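Local coordinates for protein beta-1,4-exocellulase (Thermobifida fusca, PDB 4B4H) that probably hydrolyses cellulose to release cellobiose, acting through this catalytic domain of a secreted family 6 cellobiohydrolase, at residues K11-S19 against V31-W39; V164-G175 against E207-Y218. One frame throughout, in Å; residues are numbered along the deposited sequence. Where two conformers were deposited one is given.

In the fold
Both contacts lie in the family 6 catalytic domain, at separate places around its mainly parallel sheet. Interaction 1 joins the end of strand 11-12 and the start of helix 16-24 to the approach to strand 38-40, both strands pairing with 75-81. Interaction 2 joins helix 162-175 to the end of helix 198-209 and the loop beyond, next to strand 180-185. Their centres are 28 Å apart and their nearest atoms about 10 Å. Interaction 1 borders the predicted substrate site: it includes Trp39, and the side chain of Trp18 is about 4 Å from that of Glu357. In interaction 2 the side chain of Val167 is about 11 Å from those of Asp88 and Asp136, predicted active-site residues.

Interaction 1: residues K11-S19 against V31-W39; sequences KLYVNPVWS and VANESTAVW
Beside the sheet of the family 6 domain, the chain leaving strand 11-12 is clasped to the chain entering strand 38-40 by Ser35, whose OG donates to Tyr13 O at 2.6 Å, within the carbonyl plane. Just before Ser35, a type I beta turn from Val31 to Glu34 faces the first turn of helix 16-24. There Ser19 OG donates to Ala32 O, also at 2.6 Å, but from 42° above the carbonyl plane. Val14 fits between these two ties, its CG2 reaching Asn33 O at 3.5 Å and its CG1 lying near the carbonyl oxygens of Ala32 and Glu34. Strands 11-12 and 38-40 both run parallel to strand 75-81, and Tyr13 CE2 meets Val38 CG2 at 3.9 Å while Tyr13 OH bonds to His62. On the helix, Trp18 turns one face to Thr36: CG2 stands 3.9 Å from the centroid of the six-membered ring and 8° off its normal, a CH-pi contact. The ring's CH2 edge abuts Val31 O at 3.1 Å, and its NE1 is taken up by Pro355 O. With OG1 of Thr36 set between the backbone N and the carbonyl carbon (chi1 59°), the methyl is left over the indole and the hydroxyl meets two waters. One accepts from Asn15 N and donates to Glu34 O; the other, 2.6 Å from Thr36 OG1, accepts from Asn15 ND2 and donates to Ala37 O. Asn15 is the N-cap of helix 16-24, its OD1 weakly accepting from Val17 N while ND2 donates to the second water, consistent with the amide being turned this way round.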
loop_
_atom_site.group_PDB
_atom_site.type_symbol
_atom_site.label_atom_id
_atom_site.label_comp_id
_atom_site.label_asym_id
_atom_site.label_seq_id
_atom_site.Cartn_x
_atom_site.Cartn_y
_atom_site.Cartn_z
ATOM N N LYS A 11 -13.153 -8.662 15.360
ATOM C CA LYS A 11 -13.376 -9.402 14.126
ATOM C C LYS A 11 -12.985 -8.496 12.953
ATOM O O LYS A 11 -13.022 -7.270 13.075
ATOM C CB LYS A 11 -14.854 -9.789 13.978
ATOM C CG LYS A 11 -15.294 -11.047 14.721
ATOM C CD LYS A 11 -16.050 -10.698 15.991
ATOM C CE LYS A 11 -17.317 -11.527 16.140
ATOM N NZ LYS A 11 -17.851 -11.539 17.532
ATOM N N LEU A 12 -12.619 -9.088 11.826
ATOM C CA LEU A 12 -12.293 -8.305 10.638
ATOM C C LEU A 12 -13.361 -8.456 9.552
ATOM O O LEU A 12 -13.853 -9.552 9.293
ATOM C CB LEU A 12 -10.899 -8.662 10.087
ATOM C CG LEU A 12 -9.755 -8.950 11.079
ATOM C CD1 LEU A 12 -8.516 -9.450 10.337
ATOM C CD2 LEU A 12 -9.420 -7.759 11.977
ATOM N N TYR A 13 -13.704 -7.336 8.917
ATOM C CA TYR A 13 -14.661 -7.311 7.804
ATOM C C TYR A 13 -14.284 -8.289 6.689
ATOM O O TYR A 13 -13.114 -8.377 6.328
ATOM C CB TYR A 13 -14.710 -5.903 7.201
ATOM C CG TYR A 13 -15.728 -5.728 6.102
ATOM C CD1 TYR A 13 -17.085 -5.893 6.360
ATOM C CD2 TYR A 13 -15.337 -5.421 4.793
ATOM C CE1 TYR A 13 -18.028 -5.735 5.366
ATOM C CE2 TYR A 13 -16.279 -5.258 3.782
ATOM C CZ TYR A 13 -17.631 -5.433 4.083
ATOM O OH TYR A 13 -18.616 -5.275 3.132
ATOM N N VAL A 14 -15.274 -8.990 6.136
ATOM C CA VAL A 14 -15.074 -9.787 4.911
ATOM C C VAL A 14 -15.935 -9.174 3.803
ATOM O O VAL A 14 -17.158 -9.066 3.932
ATOM C CB VAL A 14 -15.395 -11.296 5.104
ATOM C CG1 VAL A 14 -15.127 -12.092 3.832
ATOM C CG2 VAL A 14 -14.564 -11.876 6.239
ATOM N N ASN A 15 -15.294 -8.767 2.715
ATOM C CA ASN A 15 -15.999 -8.098 1.627
ATOM C C ASN A 15 -16.698 -9.144 0.781
ATOM O O ASN A 15 -16.026 -9.952 0.126
ATOM C CB ASN A 15 -15.024 -7.270 0.786
ATOM C CG ASN A 15 -15.690 -6.575 -0.393
ATOM O OD1 ASN A 15 -16.863 -6.810 -0.690
ATOM N ND2 ASN A 15 -14.938 -5.727 -1.081
ATOM N N PRO A 16 -18.050 -9.151 0.803
ATOM C CA PRO A 16 -18.786 -10.213 0.113
ATOM C C PRO A 16 -18.504 -10.209 -1.386
ATOM O O PRO A 16 -18.425 -11.269 -1.997
ATOM C CB PRO A 16 -20.260 -9.850 0.351
ATOM C CG PRO A 16 -20.265 -8.814 1.424
ATOM C CD PRO A 16 -18.954 -8.100 1.306
ATOM N N VAL A 17 -18.341 -9.016 -1.956
ATOM C CA VAL A 17 -18.007 -8.860 -3.370
ATOM C C VAL A 17 -16.700 -9.596 -3.699
ATOM O O VAL A 17 -16.677 -10.501 -4.545
ATOM C CB VAL A 17 -17.906 -7.362 -3.767
ATOM C CG1 VAL A 17 -17.654 -7.205 -5.261
ATOM C CG2 VAL A 17 -19.173 -6.616 -3.380
ATOM N N TRP A 18 -15.611 -9.214 -3.027
ATOM C CA TRP A 18 -14.321 -9.876 -3.229
ATOM C C TRP A 18 -14.387 -11.357 -2.951
ATOM O O TRP A 18 -13.881 -12.173 -3.727
ATOM C CB TRP A 18 -13.215 -9.228 -2.389
ATOM C CG TRP A 18 -11.905 -9.973 -2.538
ATOM C CD1 TRP A 18 -10.988 -9.885 -3.579
ATOM C CD2 TRP A 18 -11.368 -11.018 -1.653
ATOM N NE1 TRP A 18 -9.943 -10.766 -3.395
ATOM C CE2 TRP A 18 -10.110 -11.466 -2.258
ATOM C CE3 TRP A 18 -11.781 -11.595 -0.460
ATOM C CZ2 TRP A 18 -9.327 -12.443 -1.681
ATOM C CZ3 TRP A 18 -10.978 -12.587 0.113
ATOM C CH2 TRP A 18 -9.777 -12.990 -0.479
ATOM N N SER A 19 -15.010 -11.722 -1.833
ATOM C CA SER A 19 -15.090 -13.120 -1.429
ATOM C C SER A 19 -15.672 -14.029 -2.520
ATOM O O SER A 19 -15.208 -15.166 -2.689
ATOM C CB SER A 19 -15.902 -13.267 -0.140
ATOM O OG SER A 19 -15.910 -14.623 0.277
ATOM N N VAL A 31 -9.062 -18.960 0.862
ATOM C CA VAL A 31 -8.773 -17.581 1.245
ATOM C C VAL A 31 -9.958 -16.645 1.083
ATOM O O VAL A 31 -9.837 -15.469 1.363
ATOM C CB VAL A 31 -7.553 -17.003 0.489
ATOM C CG1 VAL A 31 -6.274 -17.694 0.928
ATOM C CG2 VAL A 31 -7.742 -17.109 -1.018
ATOM N N ALA A 32 -11.113 -17.164 0.673
ATOM C CA ALA A 32 -12.246 -16.279 0.394
ATOM C C ALA A 32 -12.852 -15.632 1.641
ATOM O O ALA A 32 -13.638 -14.698 1.517
ATOM C CB ALA A 32 -13.311 -16.992 -0.418
ATOM N N ASN A 33 -12.484 -16.126 2.828
ATOM C CA ASN A 33 -12.941 -15.593 4.112
ATOM C C ASN A 33 -11.935 -14.628 4.745
ATOM O O ASN A 33 -12.035 -14.316 5.933
ATOM C CB ASN A 33 -13.212 -16.740 5.097
ATOM C CG ASN A 33 -14.286 -17.694 4.612
ATOM O OD1 ASN A 33 -14.028 -18.876 4.394
ATOM N ND2 ASN A 33 -15.498 -17.186 4.449
ATOM N N GLU A 34 -10.945 -14.188 3.973
ATOM C CA GLU A 34 -9.956 -13.260 4.494
ATOM C C GLU A 34 -10.486 -11.846 4.346
ATOM O O GLU A 34 -11.297 -11.584 3.459
ATOM C CB GLU A 34 -8.613 -13.431 3.786
ATOM C CG GLU A 34 -7.955 -14.782 4.058
ATOM C CD GLU A 34 -7.874 -15.125 5.540
ATOM O OE1 GLU A 34 -7.362 -14.316 6.339
ATOM O OE2 GLU A 34 -8.336 -16.230 5.905
ATOM N N SER A 35 -10.053 -10.963 5.247
ATOM C CA SER A 35 -10.406 -9.537 5.217
ATOM C C SER A 35 -9.566 -8.745 4.211
ATOM O O SER A 35 -8.331 -8.819 4.218
ATOM C CB SER A 35 -10.234 -8.938 6.613
ATOM O OG SER A 35 -10.637 -7.576 6.637
ATOM N N THR A 36 -10.250 -7.958 3.371
ATOM C CA THR A 36 -9.614 -7.071 2.381
ATOM C C THR A 36 -10.213 -5.674 2.523
ATOM O O THR A 36 -11.362 -5.521 2.945
ATOM C CB THR A 36 -9.729 -7.589 0.906
ATOM O OG1 THR A 36 -11.106 -7.736 0.519
ATOM C CG2 THR A 36 -9.021 -8.943 0.733
ATOM N N ALA A 37 -9.426 -4.655 2.186
ATOM C CA ALA A 37 -9.886 -3.284 2.301
ATOM C C ALA A 37 -10.862 -2.937 1.185
ATOM O O ALA A 37 -10.804 -3.516 0.104
ATOM C CB ALA A 37 -8.693 -2.340 2.293
ATOM N N VAL A 38 -11.779 -2.015 1.464
ATOM C CA VAL A 38 -12.678 -1.505 0.438
ATOM C C VAL A 38 -12.019 -0.246 -0.097
ATOM O O VAL A 38 -11.645 0.629 0.673
ATOM C CB VAL A 38 -14.085 -1.211 1.012
ATOM C CG1 VAL A 38 -14.911 -0.369 0.038
ATOM C CG2 VAL A 38 -14.800 -2.519 1.366
ATOM N N TRP A 39 -11.845 -0.183 -1.413
ATOM C CA TRP A 39 -11.123 0.929 -2.043
ATOM C C TRP A 39 -12.023 2.009 -2.561
ATOM O O TRP A 39 -12.810 1.787 -3.487
ATOM C CB TRP A 39 -10.252 0.419 -3.175
ATOM C CG TRP A 39 -9.036 -0.315 -2.688
ATOM C CD1 TRP A 39 -8.992 -1.465 -1.893
ATOM C CD2 TRP A 39 -7.622 0.034 -2.911
ATOM N NE1 TRP A 39 -7.697 -1.821 -1.627
ATOM C CE2 TRP A 39 -6.830 -0.991 -2.211
ATOM C CE3 TRP A 39 -6.962 1.032 -3.616
ATOM C CZ2 TRP A 39 -5.445 -0.982 -2.215
ATOM C CZ3 TRP A 39 -5.563 1.028 -3.619
ATOM C CH2 TRP A 39 -4.824 0.038 -2.941
HETATM O O HOH W 1 -11.658 -11.916 8.358
HETATM O O HOH W 2 -12.622 -9.494 2.042
HETATM O O HOH W 3 -12.024 -5.725 -0.902
#

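Interaction 2: residues V164-G175 against E207-Y218; sequences VNGVGYALRKLG and EAANASGSTVDY
Val164 sets CG1 3.7 Å from Glu207 CG, the two side chains crossing at about a right angle, and reaches Ala211 CB. One residue on, Asn165 O takes Ser212 OG at 2.6 Å on a lone pair in its carbonyl plane while keeping the helical bond from Tyr169 N. A water links Asn165 OD1 to Ser212 N. Gly168 lets the backbones close in, its CA 3.5 Å from Ala211 O, where a CB would clash. Helices 162-175 and 198-209 precede parallel strands 180-185 and 221-224, beta/alpha units consistent with the distorted barrel of family 6; the type I' turn Ala211-Ser214 follows the second helix. Leu171 lays CB 3.4 Å from Ser214 OG, which donates to Ala209 O, and rests CD1 3.8 Å from Ala209 CA. Bent at chi3 (60°), Arg172 grips Ser212 O side-on with NE at 2.8 Å and NH2 at 3.1 Å, the oxygen lying in the guanidinium plane. A methionine in its place, offering no N-H, would take both donors from Ser212 O and would probably leave the turn less firmly held. Arg172 CA lies over one face of the Tyr218 ring, and Gly175 C approaches Tyr218 CD1 at 3.7 Å.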
loop_
_atom_site.group_PDB
_atom_site.type_symbol
_atom_site.label_atom_id
_atom_site.label_comp_id
_atom_site.label_asym_id
_atom_site.label_seq_id
_atom_site.Cartn_x
_atom_site.Cartn_y
_atom_site.Cartn_z
ATOM N N VAL A 164 0.015 17.823 0.115
ATOM C CA VAL A 164 0.174 18.116 1.543
ATOM C C VAL A 164 -1.166 18.583 2.133
ATOM O O VAL A 164 -1.626 18.073 3.161
ATOM C CB VAL A 164 1.317 19.144 1.785
ATOM C CG1 VAL A 164 1.348 19.614 3.231
ATOM C CG2 VAL A 164 2.656 18.562 1.382
ATOM N N ASN A 165 -1.798 19.550 1.479
ATOM C CA ASN A 165 -3.058 20.106 1.965
ATOM C C ASN A 165 -4.249 19.159 1.819
ATOM O O ASN A 165 -5.135 19.164 2.669
ATOM C CB ASN A 165 -3.369 21.434 1.272
ATOM C CG ASN A 165 -2.466 22.557 1.739
ATOM O OD1 ASN A 165 -1.933 22.533 2.843
ATOM N ND2 ASN A 165 -2.303 23.568 0.891
ATOM N N GLY A 166 -4.268 18.373 0.738
ATOM C CA GLY A 166 -5.300 17.350 0.539
ATOM C C GLY A 166 -5.254 16.346 1.674
ATOM O O GLY A 166 -6.262 16.130 2.345
ATOM N N VAL A 167 -4.081 15.751 1.874
ATOM C CA VAL A 167 -3.856 14.790 2.955
ATOM C C VAL A 167 -4.223 15.369 4.324
ATOM O O VAL A 167 -4.906 14.699 5.108
ATOM C CB VAL A 167 -2.405 14.262 2.946
ATOM C CG1 VAL A 167 -2.091 13.528 4.238
ATOM C CG2 VAL A 167 -2.167 13.366 1.742
ATOM N N GLY A 168 -3.782 16.603 4.606
ATOM C CA GLY A 168 -4.135 17.275 5.857
ATOM C C GLY A 168 -5.623 17.308 6.080
ATOM O O GLY A 168 -6.106 16.962 7.166
ATOM N N TYR A 169 -6.340 17.718 5.034
ATOM C CA TYR A 169 -7.779 17.804 5.055
ATOM C C TYR A 169 -8.464 16.484 5.448
ATOM O O TYR A 169 -9.365 16.482 6.309
ATOM C CB TYR A 169 -8.291 18.369 3.709
ATOM C CG TYR A 169 -9.752 18.745 3.763
ATOM C CD1 TYR A 169 -10.169 19.865 4.492
ATOM C CD2 TYR A 169 -10.725 17.975 3.124
ATOM C CE1 TYR A 169 -11.499 20.206 4.586
ATOM C CE2 TYR A 169 -12.071 18.312 3.201
ATOM C CZ TYR A 169 -12.444 19.441 3.939
ATOM O OH TYR A 169 -13.763 19.840 4.069
ATOM N N ALA A 170 -7.978 15.379 4.868
ATOM C CA ALA A 170 -8.562 14.052 5.087
ATOM C C ALA A 170 -8.302 13.657 6.528
ATOM O O ALA A 170 -9.188 13.150 7.206
ATOM C CB ALA A 170 -7.983 13.012 4.132
ATOM N N LEU A 171 -7.090 13.935 6.990
ATOM C CA LEU A 171 -6.749 13.593 8.358
ATOM C C LEU A 171 -7.686 14.302 9.312
ATOM O O LEU A 171 -8.203 13.693 10.235
ATOM C CB LEU A 171 -5.311 13.956 8.666
ATOM C CG LEU A 171 -4.312 12.990 8.035
ATOM C CD1 LEU A 171 -2.924 13.594 8.147
ATOM C CD2 LEU A 171 -4.367 11.651 8.765
ATOM N N ARG A 172 -7.926 15.592 9.092
ATOM C CA ARG A 172 -8.805 16.304 10.005
ATOM C C ARG A 172 -10.259 15.833 9.921
ATOM O O ARG A 172 -10.917 15.631 10.945
ATOM C CB ARG A 172 -8.751 17.814 9.772
ATOM C CG ARG A 172 -9.812 18.556 10.587
ATOM C CD ARG A 172 -9.529 20.048 10.743
ATOM N NE ARG A 172 -9.454 20.734 9.447
ATOM C CZ ARG A 172 -10.492 21.186 8.749
ATOM N NH1 ARG A 172 -11.755 21.064 9.192
ATOM N NH2 ARG A 172 -10.243 21.787 7.575
ATOM N N LYS A 173 -10.777 15.727 8.705
ATOM C CA LYS A 173 -12.189 15.408 8.508
ATOM C C LYS A 173 -12.523 14.019 9.023
ATOM O O LYS A 173 -13.544 13.816 9.689
ATOM C CB LYS A 173 -12.578 15.538 7.028
ATOM C CG LYS A 173 -12.723 16.959 6.470
ATOM C CD LYS A 173 -13.690 17.867 7.220
ATOM C CE LYS A 173 -15.149 17.454 7.083
ATOM N NZ LYS A 173 -16.055 18.507 7.624
ATOM N N LEU A 174 -11.659 13.061 8.718
ATOM C CA LEU A 174 -11.890 11.692 9.135
ATOM C C LEU A 174 -11.417 11.530 10.575
ATOM O O LEU A 174 -12.046 10.833 11.351
ATOM C CB LEU A 174 -11.199 10.703 8.194
ATOM C CG LEU A 174 -11.532 10.822 6.701
ATOM C CD1 LEU A 174 -10.950 9.642 5.933
ATOM C CD2 LEU A 174 -13.035 10.936 6.456
ATOM N N GLY A 175 -10.329 12.211 10.928
ATOM C CA GLY A 175 -9.787 12.131 12.295
ATOM C C GLY A 175 -10.696 12.660 13.388
ATOM O O GLY A 175 -10.595 12.223 14.541
ATOM N N GLU A 207 4.700 17.521 7.932
ATOM C CA GLU A 207 4.111 18.674 7.252
ATOM C C GLU A 207 2.624 18.421 6.969
ATOM O O GLU A 207 1.787 19.250 7.333
ATOM C CB GLU A 207 4.877 19.004 5.963
ATOM C CG GLU A 207 4.388 20.245 5.219
ATOM C CD GLU A 207 5.137 20.497 3.913
ATOM O OE1 GLU A 207 5.964 19.656 3.516
ATOM O OE2 GLU A 207 4.888 21.543 3.274
ATOM N N ALA A 208 2.318 17.274 6.356
ATOM C CA ALA A 208 0.931 16.914 5.969
ATOM C C ALA A 208 0.005 16.820 7.173
ATOM O O ALA A 208 -1.118 17.320 7.156
ATOM C CB ALA A 208 0.906 15.600 5.193
ATOM N N ALA A 209 0.487 16.152 8.211
ATOM C CA ALA A 209 -0.262 15.977 9.455
ATOM C C ALA A 209 -0.597 17.285 10.158
ATOM O O ALA A 209 -1.522 17.338 10.962
ATOM C CB ALA A 209 0.528 15.086 10.385
ATOM N N ASN A 210 0.185 18.327 9.895
ATOM C CA ASN A 210 -0.093 19.640 10.469
ATOM C C ASN A 210 -0.738 20.622 9.497
ATOM O O ASN A 210 -1.006 21.767 9.869
ATOM C CB ASN A 210 1.187 20.223 11.048
ATOM C CG ASN A 210 1.605 19.512 12.304
ATOM O OD1 ASN A 210 1.135 19.846 13.392
ATOM N ND2 ASN A 210 2.458 18.500 12.167
ATOM N N ALA A 211 -1.013 20.158 8.273
ATOM C CA ALA A 211 -1.624 20.994 7.228
ATOM C C ALA A 211 -3.156 21.024 7.324
ATOM O O ALA A 211 -3.758 20.116 7.883
ATOM C CB ALA A 211 -1.204 20.487 5.850
ATOM N N SER A 212 -3.788 22.054 6.747
ATOM C CA SER A 212 -5.258 22.122 6.619
ATOM C C SER A 212 -6.029 21.988 7.931
ATOM O O SER A 212 -7.189 21.537 7.932
ATOM C CB SER A 212 -5.765 21.068 5.633
ATOM O OG SER A 212 -5.108 21.169 4.389
ATOM N N GLY A 213 -5.390 22.361 9.031
ATOM C CA GLY A 213 -6.024 22.293 10.344
ATOM C C GLY A 213 -5.757 21.015 11.110
ATOM O O GLY A 213 -6.162 20.894 12.252
ATOM N N SER A 214 -5.091 20.054 10.478
ATOM C CA SER A 214 -4.762 18.783 11.129
ATOM C C SER A 214 -3.667 18.937 12.206
ATOM O O SER A 214 -2.938 19.948 12.240
ATOM C CB SER A 214 -4.381 17.738 10.081
ATOM O OG SER A 214 -4.101 16.458 10.648
ATOM N N THR A 215 -3.614 17.975 13.129
ATOM C CA THR A 215 -2.492 17.837 14.065
ATOM C C THR A 215 -2.077 16.376 14.029
ATOM O O THR A 215 -2.794 15.546 13.458
ATOM C CB THR A 215 -2.815 18.223 15.528
ATOM O OG1 THR A 215 -3.638 17.216 16.122
ATOM C CG2 THR A 215 -3.496 19.590 15.632
ATOM N N VAL A 216 -0.927 16.059 14.623
ATOM C CA VAL A 216 -0.481 14.654 14.772
ATOM C C VAL A 216 -1.500 13.802 15.520
ATOM O O VAL A 216 -1.527 12.591 15.370
ATOM C CB VAL A 216 0.924 14.540 15.428
ATOM C CG1 VAL A 216 1.967 15.289 14.600
ATOM C CG2 VAL A 216 0.912 15.009 16.889
ATOM N N ASP A 217 -2.349 14.447 16.314
ATOM C CA ASP A 217 -3.412 13.763 17.052
ATOM C C ASP A 217 -4.517 13.164 16.158
ATOM O O ASP A 217 -5.393 12.438 16.646
ATOM C CB ASP A 217 -3.981 14.713 18.109
ATOM C CG ASP A 217 -3.007 14.938 19.279
ATOM O OD1 ASP A 217 -2.536 13.948 19.866
ATOM O OD2 ASP A 217 -2.705 16.100 19.623
ATOM N N TYR A 218 -4.474 13.464 14.852
ATOM C CA TYR A 218 -5.372 12.819 13.883
ATOM C C TYR A 218 -4.707 11.665 13.118
ATOM O O TYR A 218 -5.314 11.070 12.224
ATOM C CB TYR A 218 -5.950 13.844 12.900
ATOM C CG TYR A 218 -6.734 14.940 13.571
ATOM C CD1 TYR A 218 -7.738 14.653 14.505
ATOM C CD2 TYR A 218 -6.459 16.267 13.285
ATOM C CE1 TYR A 218 -8.444 15.675 15.118
ATOM C CE2 TYR A 218 -7.156 17.296 13.891
ATOM C CZ TYR A 218 -8.147 16.996 14.805
ATOM O OH TYR A 218 -8.816 18.032 15.406
HETATM O O HOH W 4 -2.334 23.641 5.329
#